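Local coordinates for arginase (Glaciozyma antarctica, PDB 5YNL), which probably hydrolyses L-arginine to L-ornithine and urea, as arginases do at a manganese centre, at residues Y260-G263 with K264-M268; K132-A135 with D136-A140; S84-L87 with N88-N92. One frame throughout, in Å; residues are numbered along the deposited sequence.

Contact 1 (Y260-G263 with K264-M268); sequences YGIG and KVVEM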
loop_
_atom_site.group_PDB
_atom_site.type_symbol
_atom_site.label_atom_id
_atom_site.label_comp_id
_atom_site.label_asym_id
_atom_site.label_seq_id
_atom_site.Cartn_x
_atom_site.Cartn_y
_atom_site.Cartn_z
ATOM N N TYR A 260 21.143 6.546 5.505
ATOM C CA TYR A 260 21.482 6.242 4.123
ATOM C C TYR A 260 20.881 7.198 3.093
ATOM O O TYR A 260 21.332 7.241 1.955
ATOM C CB TYR A 260 21.038 4.819 3.783
ATOM C CG TYR A 260 21.709 3.703 4.570
ATOM C CD1 TYR A 260 23.024 3.362 4.335
ATOM C CD2 TYR A 260 20.994 2.943 5.495
ATOM C CE1 TYR A 260 23.627 2.319 5.023
ATOM C CE2 TYR A 260 21.591 1.893 6.192
ATOM C CZ TYR A 260 22.901 1.596 5.948
ATOM O OH TYR A 260 23.512 0.569 6.625
ATOM N N GLY A 261 19.838 7.939 3.467
ATOM C CA GLY A 261 19.117 8.753 2.495
ATOM C C GLY A 261 18.091 7.851 1.799
ATOM O O GLY A 261 18.320 6.630 1.619
ATOM N N ILE A 262 16.942 8.430 1.427
ATOM C CA ILE A 262 15.858 7.645 0.836
ATOM C C ILE A 262 16.295 7.024 -0.481
ATOM O O ILE A 262 15.757 6.016 -0.884
ATOM C CB ILE A 262 14.568 8.501 0.640
ATOM C CG1 ILE A 262 13.317 7.615 0.438
ATOM C CG2 ILE A 262 14.785 9.563 -0.466
ATOM C CD1 ILE A 262 12.816 6.881 1.688
ATOM N N GLY A 263 17.285 7.613 -1.139
ATOM C CA GLY A 263 17.770 7.078 -2.398
ATOM C C GLY A 263 18.259 5.646 -2.241
ATOM O O GLY A 263 17.717 4.691 -2.855
ATOM N N LYS A 264 19.279 5.491 -1.409
ATOM C CA LYS A 264 19.823 4.175 -1.159
ATOM C C LYS A 264 18.804 3.241 -0.482
ATOM O O LYS A 264 18.768 2.039 -0.743
ATOM C CB LYS A 264 21.100 4.303 -0.338
ATOM C CG LYS A 264 21.874 3.026 -0.287
ATOM C CD LYS A 264 21.950 2.314 -1.684
ATOM C CE LYS A 264 23.095 1.299 -1.703
ATOM N NZ LYS A 264 24.437 1.971 -1.495
ATOM N N VAL A 265 17.953 3.794 0.364
ATOM C CA VAL A 265 16.986 2.971 1.059
ATOM C C VAL A 265 16.025 2.294 0.084
ATOM O O VAL A 265 15.734 1.093 0.219
ATOM C CB VAL A 265 16.207 3.757 2.127
ATOM C CG1 VAL A 265 14.896 3.043 2.484
ATOM C CG2 VAL A 265 17.062 3.943 3.375
ATOM N N VAL A 266 15.539 3.040 -0.899
ATOM C CA VAL A 266 14.601 2.451 -1.837
ATOM C C VAL A 266 15.286 1.392 -2.697
ATOM O O VAL A 266 14.703 0.370 -3.013
ATOM C CB VAL A 266 13.933 3.505 -2.745
ATOM C CG1 VAL A 266 13.057 2.808 -3.792
ATOM C CG2 VAL A 266 13.118 4.444 -1.889
ATOM N N GLU A 267 16.531 1.626 -3.062
ATOM C CA GLU A 267 17.237 0.625 -3.849
ATOM C C GLU A 267 17.500 -0.661 -3.056
ATOM O O GLU A 267 17.383 -1.753 -3.609
ATOM C CB GLU A 267 18.537 1.173 -4.458
ATOM C CG GLU A 267 18.309 2.304 -5.453
ATOM C CD GLU A 267 17.316 1.965 -6.574
ATOM O OE1 GLU A 267 16.113 2.341 -6.478
ATOM O OE2 GLU A 267 17.747 1.337 -7.571
ATOM N N MET A 268 17.833 -0.538 -1.776
ATOM C CA MET A 268 18.051 -1.711 -0.928
ATOM C C MET A 268 16.737 -2.466 -0.707
ATOM O O MET A 268 16.715 -3.701 -0.603
ATOM C CB MET A 268 18.643 -1.283 0.423
ATOM C CG MET A 268 20.120 -0.908 0.364
ATOM S SD MET A 268 20.757 -0.218 1.909
ATOM C CE MET A 268 20.706 -1.622 3.012
HETATM O O HOH W 1 20.506 7.896 -0.611
#

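Contact 2 (K132-A135 with D136-A140); sequences KDVA and DRVYA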
loop_
_atom_site.group_PDB
_atom_site.type_symbol
_atom_site.label_atom_id
_atom_site.label_comp_id
_atom_site.label_asym_id
_atom_site.label_seq_id
_atom_site.Cartn_x
_atom_site.Cartn_y
_atom_site.Cartn_z
ATOM N N LYS A 132 -13.051 -7.700 2.988
ATOM C CA LYS A 132 -13.400 -8.688 1.969
ATOM C C LYS A 132 -13.958 -7.945 0.762
ATOM O O LYS A 132 -13.607 -8.245 -0.380
ATOM C CB LYS A 132 -14.414 -9.713 2.504
ATOM C CG LYS A 132 -14.747 -10.879 1.561
ATOM C CD LYS A 132 -15.994 -11.630 2.067
ATOM C CE LYS A 132 -16.233 -12.979 1.381
ATOM N NZ LYS A 132 -17.276 -13.778 2.107
ATOM N N ASP A 133 -14.818 -6.967 1.029
ATOM C CA ASP A 133 -15.354 -6.087 -0.006
ATOM C C ASP A 133 -14.209 -5.490 -0.835
ATOM O O ASP A 133 -14.202 -5.576 -2.068
ATOM C CB ASP A 133 -16.236 -5.003 0.649
ATOM C CG ASP A 133 -16.321 -3.722 -0.165
ATOM O OD1 ASP A 133 -15.414 -2.863 -0.035
ATOM O OD2 ASP A 133 -17.309 -3.559 -0.914
ATOM N N VAL A 134 -13.216 -4.931 -0.150
ATOM C CA VAL A 134 -12.061 -4.358 -0.827
ATOM C C VAL A 134 -11.278 -5.421 -1.592
ATOM O O VAL A 134 -10.924 -5.211 -2.751
ATOM C CB VAL A 134 -11.141 -3.618 0.157
ATOM C CG1 VAL A 134 -9.844 -3.185 -0.534
ATOM C CG2 VAL A 134 -11.880 -2.423 0.768
ATOM N N ALA A 135 -11.014 -6.555 -0.942
ATOM C CA ALA A 135 -10.258 -7.658 -1.549
ATOM C C ALA A 135 -10.859 -8.080 -2.882
ATOM O O ALA A 135 -10.140 -8.422 -3.827
ATOM C CB ALA A 135 -10.219 -8.840 -0.616
ATOM N N ASP A 136 -12.189 -8.070 -2.941
ATOM C CA ASP A 136 -12.904 -8.472 -4.140
ATOM C C ASP A 136 -12.785 -7.411 -5.236
ATOM O O ASP A 136 -12.454 -7.730 -6.384
ATOM C CB ASP A 136 -14.381 -8.758 -3.823
ATOM C CG ASP A 136 -14.568 -9.959 -2.904
ATOM O OD1 ASP A 136 -13.835 -10.962 -3.065
ATOM O OD2 ASP A 136 -15.451 -9.893 -2.021
ATOM N N ARG A 137 -13.045 -6.151 -4.883
ATOM C CA ARG A 137 -13.059 -5.066 -5.868
ATOM C C ARG A 137 -11.669 -4.874 -6.457
ATOM O O ARG A 137 -11.510 -4.616 -7.656
ATOM C CB ARG A 137 -13.559 -3.760 -5.240
ATOM C CG ARG A 137 -14.951 -3.853 -4.631
ATOM C CD ARG A 137 -15.150 -2.815 -3.523
ATOM N NE ARG A 137 -15.144 -1.437 -4.012
ATOM C CZ ARG A 137 -15.138 -0.360 -3.224
ATOM N NH1 ARG A 137 -15.129 0.861 -3.752
ATOM N NH2 ARG A 137 -15.133 -0.505 -1.906
ATOM N N VAL A 138 -10.664 -5.021 -5.600
ATOM C CA VAL A 138 -9.271 -4.917 -6.004
ATOM C C VAL A 138 -8.920 -6.028 -6.991
ATOM O O VAL A 138 -8.287 -5.771 -8.017
ATOM C CB VAL A 138 -8.346 -4.934 -4.773
ATOM C CG1 VAL A 138 -6.914 -5.199 -5.177
ATOM C CG2 VAL A 138 -8.472 -3.618 -4.010
ATOM N N TYR A 139 -9.364 -7.252 -6.707
ATOM C CA TYR A 139 -9.103 -8.358 -7.630
ATOM C C TYR A 139 -9.773 -8.129 -8.980
ATOM O O TYR A 139 -9.162 -8.374 -10.025
ATOM C CB TYR A 139 -9.530 -9.722 -7.073
ATOM C CG TYR A 139 -9.282 -10.810 -8.086
ATOM C CD1 TYR A 139 -7.994 -11.255 -8.355
ATOM C CD2 TYR A 139 -10.327 -11.365 -8.808
ATOM C CE1 TYR A 139 -7.755 -12.239 -9.301
ATOM C CE2 TYR A 139 -10.101 -12.350 -9.759
ATOM C CZ TYR A 139 -8.815 -12.781 -9.999
ATOM O OH TYR A 139 -8.592 -13.754 -10.938
ATOM N N ALA A 140 -11.024 -7.662 -8.943
ATOM C CA ALA A 140 -11.780 -7.336 -10.153
ATOM C C ALA A 140 -10.944 -6.467 -11.083
ATOM O O ALA A 140 -10.725 -6.807 -12.238
ATOM C CB ALA A 140 -13.073 -6.624 -9.787
#

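Contact 3 (S84-L87 with N88-N92); sequences SGLL and NDIEN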
loop_
_atom_site.group_PDB
_atom_site.type_symbol
_atom_site.label_atom_id
_atom_site.label_comp_id
_atom_site.label_asym_id
_atom_site.label_seq_id
_atom_site.Cartn_x
_atom_site.Cartn_y
_atom_site.Cartn_z
ATOM N N SER A 84 -11.188 16.352 -5.918
ATOM C CA SER A 84 -10.125 17.346 -6.143
ATOM C C SER A 84 -9.493 17.304 -7.535
ATOM O O SER A 84 -8.649 18.136 -7.844
ATOM C CB SER A 84 -9.013 17.235 -5.077
ATOM O OG SER A 84 -8.217 16.069 -5.257
ATOM N N GLY A 85 -9.888 16.347 -8.371
ATOM C CA GLY A 85 -9.393 16.297 -9.736
ATOM C C GLY A 85 -8.425 15.146 -9.978
ATOM O O GLY A 85 -7.799 15.071 -11.039
ATOM N N LEU A 86 -8.309 14.236 -9.016
ATOM C CA LEU A 86 -7.437 13.083 -9.195
ATOM C C LEU A 86 -7.755 12.309 -10.485
ATOM O O LEU A 86 -6.841 11.865 -11.205
ATOM C CB LEU A 86 -7.550 12.135 -8.012
ATOM C CG LEU A 86 -6.716 10.877 -8.248
ATOM C CD1 LEU A 86 -5.252 11.272 -8.188
ATOM C CD2 LEU A 86 -7.057 9.759 -7.263
ATOM N N LEU A 87 -9.051 12.150 -10.764
ATOM C CA LEU A 87 -9.497 11.391 -11.919
ATOM C C LEU A 87 -8.977 12.031 -13.204
ATOM O O LEU A 87 -8.436 11.344 -14.079
ATOM C CB LEU A 87 -11.028 11.271 -11.941
ATOM C CG LEU A 87 -11.650 10.013 -11.333
ATOM C CD1 LEU A 87 -11.136 9.766 -9.930
ATOM C CD2 LEU A 87 -13.143 10.142 -11.307
ATOM N N ASN A 88 -9.129 13.350 -13.298
ATOM C CA ASN A 88 -8.647 14.114 -14.443
ATOM C C ASN A 88 -7.100 14.088 -14.554
ATOM O O ASN A 88 -6.545 13.955 -15.654
ATOM C CB ASN A 88 -9.195 15.543 -14.363
ATOM C CG ASN A 88 -9.051 16.304 -15.661
ATOM O OD1 ASN A 88 -9.822 16.110 -16.606
ATOM N ND2 ASN A 88 -8.072 17.197 -15.710
ATOM N N ASP A 89 -6.407 14.197 -13.419
ATOM C CA ASP A 89 -4.947 14.076 -13.403
ATOM C C ASP A 89 -4.485 12.771 -14.029
ATOM O O ASP A 89 -3.561 12.750 -14.843
ATOM C CB ASP A 89 -4.405 14.153 -11.968
ATOM C CG ASP A 89 -4.452 15.556 -11.397
ATOM O OD1 ASP A 89 -4.653 16.507 -12.174
ATOM O OD2 ASP A 89 -4.266 15.698 -10.173
ATOM N N ILE A 90 -5.148 11.689 -13.641
ATOM C CA ILE A 90 -4.782 10.352 -14.083
ATOM C C ILE A 90 -5.003 10.221 -15.591
ATOM O O ILE A 90 -4.151 9.697 -16.322
ATOM C CB ILE A 90 -5.582 9.274 -13.296
ATOM C CG1 ILE A 90 -5.091 9.183 -11.845
ATOM C CG2 ILE A 90 -5.465 7.912 -13.933
ATOM C CD1 ILE A 90 -5.753 8.068 -11.032
ATOM N N GLU A 91 -6.143 10.715 -16.055
ATOM C CA GLU A 91 -6.463 10.707 -17.471
ATOM C C GLU A 91 -5.496 11.576 -18.306
ATOM O O GLU A 91 -5.081 11.172 -19.393
ATOM C CB GLU A 91 -7.958 11.071 -17.680
ATOM C CG GLU A 91 -8.884 9.831 -17.598
ATOM C CD GLU A 91 -10.377 10.144 -17.433
ATOM O OE1 GLU A 91 -10.722 11.265 -16.991
ATOM O OE2 GLU A 91 -11.212 9.256 -17.731
ATOM N N ASN A 92 -5.117 12.744 -17.790
ATOM C CA ASN A 92 -4.132 13.600 -18.458
ATOM C C ASN A 92 -2.779 12.915 -18.668
ATOM O O ASN A 92 -1.988 13.343 -19.505
ATOM C CB ASN A 92 -3.904 14.899 -17.673
ATOM C CG ASN A 92 -5.144 15.773 -17.591
ATOM O OD1 ASN A 92 -5.930 15.863 -18.539
ATOM N ND2 ASN A 92 -5.317 16.438 -16.452
#

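Contact 1 (Y260-G263 with K264-M268)
Tyr-260 CB packs on Val-265 CG2 at 4.1 Å, five residues further along helix 254-273. The helix follows the edge strand 250-253 of the parallel sheet at the centre of the arginase alpha/beta fold. Tyr-260 CG stands anti to its carbonyl carbon (chi1 -63°), which puts the ring where its face meets the sulfur of Met-268 in a long Met-aromatic contact: SD is 4.7 Å from the centroid of the Tyr-260 ring and only 3° off the ring normal. The helix is kinked here, because the backbone N of Ile-262 and of Gly-263 has no bond to the turn before. Gly-261 has a positive phi of 84°, at which a CB would be jammed against the preceding carbonyl oxygen. Regular turns resume with Val-265 N hydrogen-bonded to Gly-261 O at 3.1 Å and Val-266 N to Ile-262 O. A water bridges the helix alongside this kink, donating a hydrogen bond to Tyr-260 O and accepting one from Lys-264 N. On another face, Ile-262 CG1 lies 3.9 Å from Val-266 CG2; the isoleucine packs on Glu-310, Tyr-313 and Ile-314 of helix 308-320, and the valine on Ala-317. Val-265 and Met-268 both touch Phe-252 of strand 250-253. Val-265 CG2, set beside its own backbone N, rests 3.4 Å from Gly-261 O.

Contact 2 (K132-A135 with D136-A140)
Arg-137 lays its aliphatic arm across the Asp-133 carboxylate one turn earlier, with CD 3.5 Å from Asp-133 OD2. A bend at chi3 (66°) brings the guanidinium round to the acid, and NH2 forms a salt bridge to Asp-133 OD1 at 3.0 Å. The oxygen uses its syn lone pair and lies at the guanidinium edge, 5° out of that plane, yet carboxylate and guanidinium are turned 59° apart, so a single N-H carries the bond. NH1 is hydrogen-bonded to Gly-62 O, which ties helix 124-142 to strand 57-63 as part of the helix layer flanking the parallel sheet of the arginase fold. A leucine in place of Arg-137 would probably leave the Asp-133 carboxylate without its charged mate and Gly-62 O without this donor. On the buried face, Val-134 CG1 meets Val-138 CG2 at 3.8 Å; Val-138 also packs on Val-61, Thr-148 and Thr-150 of the sheet. Towards the outside, Asp-136 OD2 comes within 3.0 Å of Lys-132 O, a pairing of two acceptors that may be mildly unfavourable. Lys-132 extends away, its NZ 6.0 Å from Asp-136 OD2, and the same lysine's carbonyl oxygen takes the Asp-136 amide N-H at 2.9 Å.

Contact 3 (S84-L87 with N88-N92)
Ile-90, one turn after Leu-86, crosses it obliquely, its CD1 4.1 Å from Leu-86 CG, and beneath this apolar pair the backbone makes its first helical bonds. Gly-85 is the N-cap residue of helix 86-92, and its carbonyl oxygen takes the amide N-H of Asp-89 at 2.9 Å; with an N-H...O angle of 168° the bond is almost straight. Leu-86 O is met by Ile-90 N at 3.0 Å, and Leu-87 O by Glu-91 N at 3.1 Å. Asn-88 O receives the backbone N-H of Asn-92 at 2.8 Å, which carries the same pattern one step further. The Asp-89 side chain is turned back beside its own backbone N (chi1 -74°), which brings CG to 3.4 Å from Gly-85 O. That acid does not bond to the turn itself: OD2 forms salt bridges with Arg-350 NE and Arg-354 NH1 of helix 345-356, and this pair of positive groups would be expected to favour the charged carboxylate. Ser-84 OG, just before the cap, is hydrogen-bonded to Leu-81 O in the preceding helix and weakly to Arg-350 NH1. Leu-86 faces helix 345-356, Leu-87 faces the strands, and Ile-90 touches both. Leu-86 and Ile-90 lie on Val-353, while Leu-87 and Ile-90 cover Val-97 and Ile-60 of the two adjoining strands. Gly-85, whose phi of 109° would press a CB against the carbonyl oxygen of Ser-84, also terminates helix 77-83 with two bonds back into its last turn. The glycine is thus at once the Schellman end of one helix and the N-cap of the next, a tight helix-to-helix junction in the arginase alpha/beta fold.

From the N terminus the order is contact 3 (84-92), contact 2 (132-140) and contact 1 (260-268). They run in series, none nesting or crossing, and since each joins two segments that follow one another without a gap, none closes a long loop. Contact 3 joins the start of helix 86-92 to edge strand 96-99 and to helix 345-356 near the C terminus. Contact 2 sets helix 124-142 against strands 57-63 and 147-152 and helix 158-168. Contact 1 belongs to the far edge, by strand 250-253 and helix 308-320. Centres of contacts 2 and 3 are about 23 Å apart; contacts 1 and 2, about 32 Å apart, lie on opposite sides of the chain's centre.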